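Local coordinates for methylmalonate-semialdehyde dehydrogenase (Oceanimonas doudoroffii, PDB 4ZZ7) that catalyses the NAD-dependent, CoA-acylating oxidation of methylmalonate semialdehyde, as a member of the aldehyde dehydrogenase family, at the interface of chains A and B and the interface of chains A and C. Sequence-based numbering; all coordinates share one arbitrary frame. Chains: chain A/B/C, Methylmalonate-semialdehyde dehydrogenase.

Contact 1: the interface of chains A and B. Residues chain A 121-125, 136-138; chain B 122-125, 137.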
loop_
_atom_site.group_PDB
_atom_site.type_symbol
_atom_site.label_atom_id
_atom_site.label_comp_id
_atom_site.label_asym_id
_atom_site.label_seq_id
_atom_site.Cartn_x
_atom_site.Cartn_y
_atom_site.Cartn_z
ATOM N N LEU A 121 -4.455 9.798 0.413
ATOM C CA LEU A 121 -4.767 10.152 1.817
ATOM C C LEU A 121 -5.436 9.034 2.572
ATOM O O LEU A 121 -5.858 9.252 3.707
ATOM C CB LEU A 121 -5.674 11.388 1.863
ATOM C CG LEU A 121 -4.996 12.699 1.509
ATOM C CD1 LEU A 121 -6.034 13.775 1.260
ATOM C CD2 LEU A 121 -4.047 13.099 2.629
ATOM N N LYS A 122 -5.548 7.857 1.936
ATOM C CA LYS A 122 -6.055 6.636 2.600
ATOM C C LYS A 122 -5.183 6.294 3.780
ATOM O O LYS A 122 -3.954 6.203 3.662
ATOM C CB LYS A 122 -6.098 5.427 1.664
ATOM C CG LYS A 122 -7.139 5.535 0.560
ATOM C CD LYS A 122 -7.087 4.377 -0.410
ATOM C CE LYS A 122 -8.308 4.378 -1.303
ATOM N NZ LYS A 122 -8.279 3.284 -2.311
ATOM N N GLY A 123 -5.838 6.172 4.931
ATOM C CA GLY A 123 -5.234 5.597 6.114
ATOM C C GLY A 123 -5.439 4.095 6.085
ATOM O O GLY A 123 -6.041 3.569 5.157
ATOM N N GLU A 124 -4.942 3.423 7.122
ATOM C CA GLU A 124 -5.014 1.968 7.286
ATOM C C GLU A 124 -5.996 1.599 8.402
ATOM O O GLU A 124 -5.867 2.116 9.519
ATOM C CB GLU A 124 -3.641 1.436 7.666
ATOM C CG GLU A 124 -2.607 1.500 6.576
ATOM C CD GLU A 124 -1.228 1.109 7.083
ATOM O OE1 GLU A 124 -0.827 1.642 8.189
ATOM O OE2 GLU A 124 -0.556 0.300 6.376
ATOM N N HIS A 125 -6.939 0.692 8.102
ATOM C CA HIS A 125 -8.010 0.276 9.033
ATOM C C HIS A 125 -7.762 -1.127 9.472
ATOM O O HIS A 125 -7.509 -1.984 8.644
ATOM C CB HIS A 125 -9.372 0.299 8.353
ATOM C CG HIS A 125 -10.533 0.065 9.277
ATOM N ND1 HIS A 125 -11.293 1.094 9.805
ATOM C CD2 HIS A 125 -11.099 -1.083 9.724
ATOM C CE1 HIS A 125 -12.263 0.592 10.549
ATOM N NE2 HIS A 125 -12.170 -0.727 10.514
ATOM N N TRP A 136 -7.654 2.476 13.526
ATOM C CA TRP A 136 -7.337 2.979 12.173
ATOM C C TRP A 136 -6.516 4.250 12.192
ATOM O O TRP A 136 -6.635 5.055 13.122
ATOM C CB TRP A 136 -8.611 3.214 11.336
ATOM C CG TRP A 136 -9.457 4.335 11.818
ATOM C CD1 TRP A 136 -9.381 5.637 11.432
ATOM C CD2 TRP A 136 -10.519 4.261 12.784
ATOM N NE1 TRP A 136 -10.321 6.382 12.090
ATOM C CE2 TRP A 136 -11.038 5.564 12.930
ATOM C CE3 TRP A 136 -11.081 3.219 13.550
ATOM C CZ2 TRP A 136 -12.098 5.862 13.815
ATOM C CZ3 TRP A 136 -12.144 3.531 14.442
ATOM C CH2 TRP A 136 -12.628 4.840 14.555
ATOM N N SER A 137 -5.707 4.446 11.143
ATOM C CA SER A 137 -4.907 5.674 11.021
ATOM C C SER A 137 -5.605 6.720 10.164
ATOM O O SER A 137 -6.403 6.399 9.275
ATOM C CB SER A 137 -3.478 5.400 10.520
ATOM O OG SER A 137 -3.430 4.802 9.255
ATOM N N GLU A 138 -5.321 7.977 10.460
ATOM C CA GLU A 138 -5.756 9.068 9.628
ATOM C C GLU A 138 -4.579 10.002 9.433
ATOM O O GLU A 138 -3.796 10.232 10.367
ATOM C CB GLU A 138 -6.925 9.807 10.274
ATOM C CG GLU A 138 -8.220 9.004 10.421
ATOM C CD GLU A 138 -9.436 9.901 10.637
ATOM O OE1 GLU A 138 -9.263 11.112 10.857
ATOM O OE2 GLU A 138 -10.576 9.421 10.561
ATOM N N LYS B 122 -4.944 -5.311 6.636
ATOM C CA LYS B 122 -5.292 -3.901 6.781
ATOM C C LYS B 122 -6.285 -3.537 5.687
ATOM O O LYS B 122 -6.147 -3.936 4.544
ATOM C CB LYS B 122 -4.047 -3.014 6.752
ATOM C CG LYS B 122 -3.218 -3.108 8.021
ATOM C CD LYS B 122 -1.981 -2.239 7.928
ATOM C CE LYS B 122 -1.268 -2.120 9.261
ATOM N NZ LYS B 122 0.025 -1.382 9.137
ATOM N N GLY B 123 -7.323 -2.822 6.079
ATOM C CA GLY B 123 -8.253 -2.180 5.150
ATOM C C GLY B 123 -7.789 -0.774 4.875
ATOM O O GLY B 123 -6.799 -0.331 5.451
ATOM N N GLU B 124 -8.502 -0.081 4.000
ATOM C CA GLU B 124 -8.154 1.276 3.619
ATOM C C GLU B 124 -9.217 2.209 4.160
ATOM O O GLU B 124 -10.395 2.036 3.886
ATOM C CB GLU B 124 -8.090 1.404 2.112
ATOM C CG GLU B 124 -6.952 0.663 1.438
ATOM C CD GLU B 124 -6.995 0.871 -0.061
ATOM O OE1 GLU B 124 -8.080 0.696 -0.656
ATOM O OE2 GLU B 124 -5.966 1.265 -0.653
ATOM N N HIS B 125 -8.792 3.207 4.929
ATOM C CA HIS B 125 -9.703 4.125 5.625
ATOM C C HIS B 125 -9.647 5.488 4.968
ATOM O O HIS B 125 -8.561 6.035 4.748
ATOM C CB HIS B 125 -9.311 4.231 7.088
ATOM C CG HIS B 125 -10.241 5.061 7.914
ATOM N ND1 HIS B 125 -11.230 4.509 8.701
ATOM C CD2 HIS B 125 -10.310 6.401 8.105
ATOM C CE1 HIS B 125 -11.876 5.469 9.332
ATOM N NE2 HIS B 125 -11.338 6.626 8.992
ATOM N N SER B 137 -12.726 0.010 4.057
ATOM C CA SER B 137 -12.845 -1.334 3.562
ATOM C C SER B 137 -12.425 -2.348 4.597
ATOM O O SER B 137 -11.545 -2.096 5.403
ATOM C CB SER B 137 -12.000 -1.493 2.314
ATOM O OG SER B 137 -10.676 -1.038 2.529
#
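Backbone pairing organises this part of the interface, which is probably one of those of the tetramer usual in the family. Strand 123-126 of chain A runs antiparallel to the same strand of chain B, with A:Glu124 facing B:Glu124 at the two-fold centre. The amide N of A:Gly123 gives a hydrogen bond of 2.7 Å to the carbonyl O of B:His125, lying in that carbonyl's plane. The return bond, from B:His125 N to A:Gly123 O, is 2.8 Å and almost straight (178° at H), although the donor stands well above the carbonyl plane.

Two salt bridges flank the strands. A:Lys122 is extended beyond CG and crosses B:Glu124 obliquely; A:Lys122 NZ lies 3.1 Å from B:Glu124 OE1, which it meets from above the carboxylate plane. The aliphatic part packs as well, A:Lys122 CD lying 3.5 Å from the carboxylate carbon CD of B:Glu124. The twin bridge, B:Lys122 NZ to A:Glu124 OE1, is longer at 3.3 Å and weak as a hydrogen bond.

Ring stacking adds the main side-chain cover. With CG anti to the backbone N (chi1 -175°), B:His125 lays its imidazole over the pyrrole part of A:Trp136, centroids 3.7 Å apart and planes 15° apart, CD1 of the indole sitting over the imidazole centre. NE2 of the histidine also donates to the anti lone pair of A:Glu138 OE2, a bent bond. An alanine here would remove the imidazole, and with it the stack on A:Trp136 and the bond to A:Glu138, and would probably loosen this flank of the strand pairing.

Within chain A, the hydroxyl OG of A:Ser137 accepts the amide N of A:Glu124 at 3.0 Å, tying the interface strand to strand 133-141, which also carries A:Trp136 and A:Glu138.

Contact 2: the interface of chains A and C. Residues chain A 429-435, 437, 455; chain C 60, 140, 476-479.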
loop_
_atom_site.group_PDB
_atom_site.type_symbol
_atom_site.label_atom_id
_atom_site.label_comp_id
_atom_site.label_asym_id
_atom_site.label_seq_id
_atom_site.Cartn_x
_atom_site.Cartn_y
_atom_site.Cartn_z
ATOM N N SER A 429 23.782 0.688 -8.679
ATOM C CA SER A 429 22.523 1.195 -8.130
ATOM C C SER A 429 22.246 0.733 -6.689
ATOM O O SER A 429 21.648 1.469 -5.888
ATOM C CB SER A 429 21.345 0.830 -9.044
ATOM O OG SER A 429 21.052 -0.556 -8.998
ATOM N N ASP A 430 22.689 -0.482 -6.367
ATOM C CA ASP A 430 22.515 -1.023 -5.021
ATOM C C ASP A 430 23.409 -0.321 -4.026
ATOM O O ASP A 430 22.920 0.154 -3.008
ATOM C CB ASP A 430 22.790 -2.520 -4.959
ATOM C CG ASP A 430 22.293 -3.142 -3.673
ATOM O OD1 ASP A 430 21.109 -2.999 -3.364
ATOM O OD2 ASP A 430 23.062 -3.781 -2.943
ATOM N N ASN A 431 24.702 -0.225 -4.343
ATOM C CA ASN A 431 25.722 0.232 -3.383
ATOM C C ASN A 431 26.078 1.693 -3.403
ATOM O O ASN A 431 26.760 2.131 -2.483
ATOM C CB ASN A 431 27.020 -0.548 -3.576
ATOM C CG ASN A 431 26.843 -2.019 -3.342
ATOM O OD1 ASN A 431 26.900 -2.826 -4.273
ATOM N ND2 ASN A 431 26.595 -2.381 -2.094
ATOM N N ILE A 432 25.684 2.437 -4.439
ATOM C CA ILE A 432 26.089 3.862 -4.545
ATOM C C ILE A 432 25.367 4.738 -3.526
ATOM O O ILE A 432 24.163 4.621 -3.357
ATOM C CB ILE A 432 25.936 4.435 -5.977
ATOM C CG1 ILE A 432 26.677 5.773 -6.117
ATOM C CG2 ILE A 432 24.479 4.578 -6.390
ATOM C CD1 ILE A 432 28.183 5.626 -6.312
ATOM N N GLN A 433 26.107 5.618 -2.856
ATOM C CA GLN A 433 25.565 6.396 -1.741
ATOM C C GLN A 433 24.992 7.731 -2.196
ATOM O O GLN A 433 25.390 8.779 -1.690
ATOM C CB GLN A 433 26.639 6.630 -0.677
ATOM C CG GLN A 433 27.205 5.360 -0.059
ATOM C CD GLN A 433 26.149 4.543 0.691
ATOM O OE1 GLN A 433 25.535 5.029 1.656
ATOM N NE2 GLN A 433 25.928 3.297 0.255
ATOM N N VAL A 434 24.077 7.686 -3.173
ATOM C CA VAL A 434 23.283 8.852 -3.591
ATOM C C VAL A 434 21.804 8.472 -3.734
ATOM O O VAL A 434 21.457 7.332 -4.035
ATOM C CB VAL A 434 23.835 9.539 -4.880
ATOM C CG1 VAL A 434 25.272 9.143 -5.140
ATOM C CG2 VAL A 434 23.000 9.232 -6.114
ATOM N N GLY A 435 20.944 9.460 -3.548
ATOM C CA GLY A 435 19.500 9.250 -3.493
ATOM C C GLY A 435 18.833 8.871 -4.804
ATOM O O GLY A 435 17.943 8.035 -4.844
ATOM N N VAL A 437 19.496 7.527 -8.636
ATOM C CA VAL A 437 20.439 6.786 -9.432
ATOM C C VAL A 437 19.865 6.580 -10.814
ATOM O O VAL A 437 18.691 6.202 -10.955
ATOM C CB VAL A 437 20.615 5.400 -8.827
ATOM C CG1 VAL A 437 21.615 4.586 -9.606
ATOM C CG2 VAL A 437 21.033 5.511 -7.379
ATOM N N TRP A 455 20.942 12.159 -0.854
ATOM C CA TRP A 455 21.547 11.627 0.372
ATOM C C TRP A 455 22.661 12.539 0.865
ATOM O O TRP A 455 22.990 13.553 0.230
ATOM C CB TRP A 455 22.101 10.247 0.104
ATOM C CG TRP A 455 21.065 9.240 0.045
ATOM C CD1 TRP A 455 19.726 9.436 -0.038
ATOM C CD2 TRP A 455 21.269 7.831 0.001
ATOM N NE1 TRP A 455 19.082 8.243 -0.101
ATOM C CE2 TRP A 455 20.009 7.237 -0.087
ATOM C CE3 TRP A 455 22.401 7.014 0.021
ATOM C CZ2 TRP A 455 19.841 5.874 -0.132
ATOM C CZ3 TRP A 455 22.226 5.664 -0.024
ATOM C CH2 TRP A 455 20.956 5.106 -0.093
ATOM N N ARG C 60 23.979 -5.021 6.079
ATOM C CA ARG C 60 23.227 -4.242 5.084
ATOM C C ARG C 60 22.819 -5.100 3.862
ATOM O O ARG C 60 21.716 -4.953 3.325
ATOM C CB ARG C 60 24.083 -3.038 4.631
ATOM C CG ARG C 60 23.497 -2.193 3.507
ATOM C CD ARG C 60 24.501 -1.231 2.901
ATOM N NE ARG C 60 24.474 -1.420 1.454
ATOM C CZ ARG C 60 23.805 -0.676 0.574
ATOM N NH1 ARG C 60 23.105 0.389 0.940
ATOM N NH2 ARG C 60 23.845 -0.999 -0.705
ATOM N N GLN C 140 16.582 1.704 1.521
ATOM C CA GLN C 140 17.838 1.063 1.927
ATOM C C GLN C 140 18.197 1.440 3.369
ATOM O O GLN C 140 17.592 2.354 3.936
ATOM C CB GLN C 140 18.953 1.436 0.954
ATOM C CG GLN C 140 18.699 0.927 -0.444
ATOM C CD GLN C 140 19.902 1.049 -1.368
ATOM O OE1 GLN C 140 20.690 1.997 -1.300
ATOM N NE2 GLN C 140 20.023 0.094 -2.273
ATOM N N LYS C 476 16.334 4.935 4.150
ATOM C CA LYS C 476 16.387 6.151 3.338
ATOM C C LYS C 476 15.986 5.822 1.908
ATOM O O LYS C 476 16.383 4.793 1.363
ATOM C CB LYS C 476 17.752 6.838 3.416
ATOM C CG LYS C 476 18.950 5.924 3.347
ATOM C CD LYS C 476 20.237 6.715 3.493
ATOM C CE LYS C 476 21.470 5.786 3.455
ATOM N NZ LYS C 476 22.792 6.520 3.447
ATOM N N ARG C 477 15.173 6.689 1.317
ATOM C CA ARG C 477 14.613 6.439 -0.016
ATOM C C ARG C 477 15.682 6.589 -1.078
ATOM O O ARG C 477 16.411 7.592 -1.093
ATOM C CB ARG C 477 13.480 7.423 -0.321
ATOM C CG ARG C 477 12.878 7.313 -1.728
ATOM C CD ARG C 477 11.794 8.372 -2.002
ATOM N NE ARG C 477 10.550 8.142 -1.259
ATOM C CZ ARG C 477 9.647 7.221 -1.562
ATOM N NH1 ARG C 477 9.807 6.415 -2.607
ATOM N NH2 ARG C 477 8.552 7.105 -0.827
ATOM N N LYS C 478 15.758 5.579 -1.947
ATOM C CA LYS C 478 16.554 5.634 -3.169
ATOM C C LYS C 478 15.594 5.473 -4.309
ATOM O O LYS C 478 14.709 4.654 -4.228
ATOM C CB LYS C 478 17.629 4.527 -3.224
ATOM C CG LYS C 478 18.513 4.595 -4.473
ATOM C CD LYS C 478 19.605 3.543 -4.478
ATOM C CE LYS C 478 20.833 3.969 -3.670
ATOM N NZ LYS C 478 21.910 2.930 -3.661
ATOM N N THR C 479 15.752 6.259 -5.363
ATOM C CA THR C 479 14.984 6.020 -6.570
ATOM C C THR C 479 15.933 5.760 -7.706
ATOM O O THR C 479 16.795 6.580 -7.984
ATOM C CB THR C 479 14.077 7.204 -6.873
ATOM O OG1 THR C 479 13.433 7.599 -5.659
ATOM C CG2 THR C 479 13.033 6.832 -7.880
#
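The end of helix 422-431 and the loop that follows it in chain A form a carbonyl-lined receptor for strand 475-483 of chain C. C:Lys478 is the main probe. Its CG is anti to the backbone N (chi1 -178°) and the chain bends at chi3 (-83°), which brings NZ among several oxygens. C:Lys478 NZ donates to A:Ser429 O at 2.7 Å and to A:Ile432 O at 2.8 Å, the latter in the carbonyl plane. Within chain C, the amide oxygen OE1 of C:Gln140 accepts from the same ammonium. These oxygens, with the C-terminal end of the helix, would probably favour a charged lysine.

The carbonyl O of A:Asp430 accepts from more than one side chain. C:Arg60 NH2 donates to A:Asp430 O at 2.7 Å, the oxygen lying in the guanidinium plane, while C:Gln140 NE2 meets a lone pair of A:Asp430 O at 3.0 Å. The carboxylate of A:Asp430 meets C:Arg60 tip to tip, but the salt bridge is long.

A:Trp455 is sandwiched: backbone atoms of A:Val434 and A:Gly435 lie over one face, and the extended C:Lys476 over the other. C:Lys476 CE sits 3.6 Å from the centroid of the six-membered ring of A:Trp455, a CH-pi contact. A:Trp455 NE1 donates to C:Arg477 O at 2.9 Å, with that oxygen nearly in the ring plane, which would help to fix the rotation of the indole, together with the packing on its two faces.

Main-chain bonds complete the join. C:Thr479 N donates to A:Gly435 O at 2.9 Å, nearly along the C=O axis, and A:Val437 N returns a bond to C:Thr479 O. The C-terminal strand of chain C thus lies against strand 436-439 of chain A, with A:Trp455 contributed by strand 455-456.

The C-alpha centres of contact 1 and contact 2 are about 29 Å apart, and both involve chain A, which faces chain B in the first and chain C in the second. They draw on a common element: strand 133-141 supplies the indole and carboxylate of contact 1 from chain A, and the glutamine of contact 2 from chain C. Each interface is two-fold symmetric and repeats its contacts with the chains exchanged. Every subunit can therefore use separate surfaces for two neighbours, consistent with the four copies of the deposited assembly and with the tetramers known among aldehyde dehydrogenases.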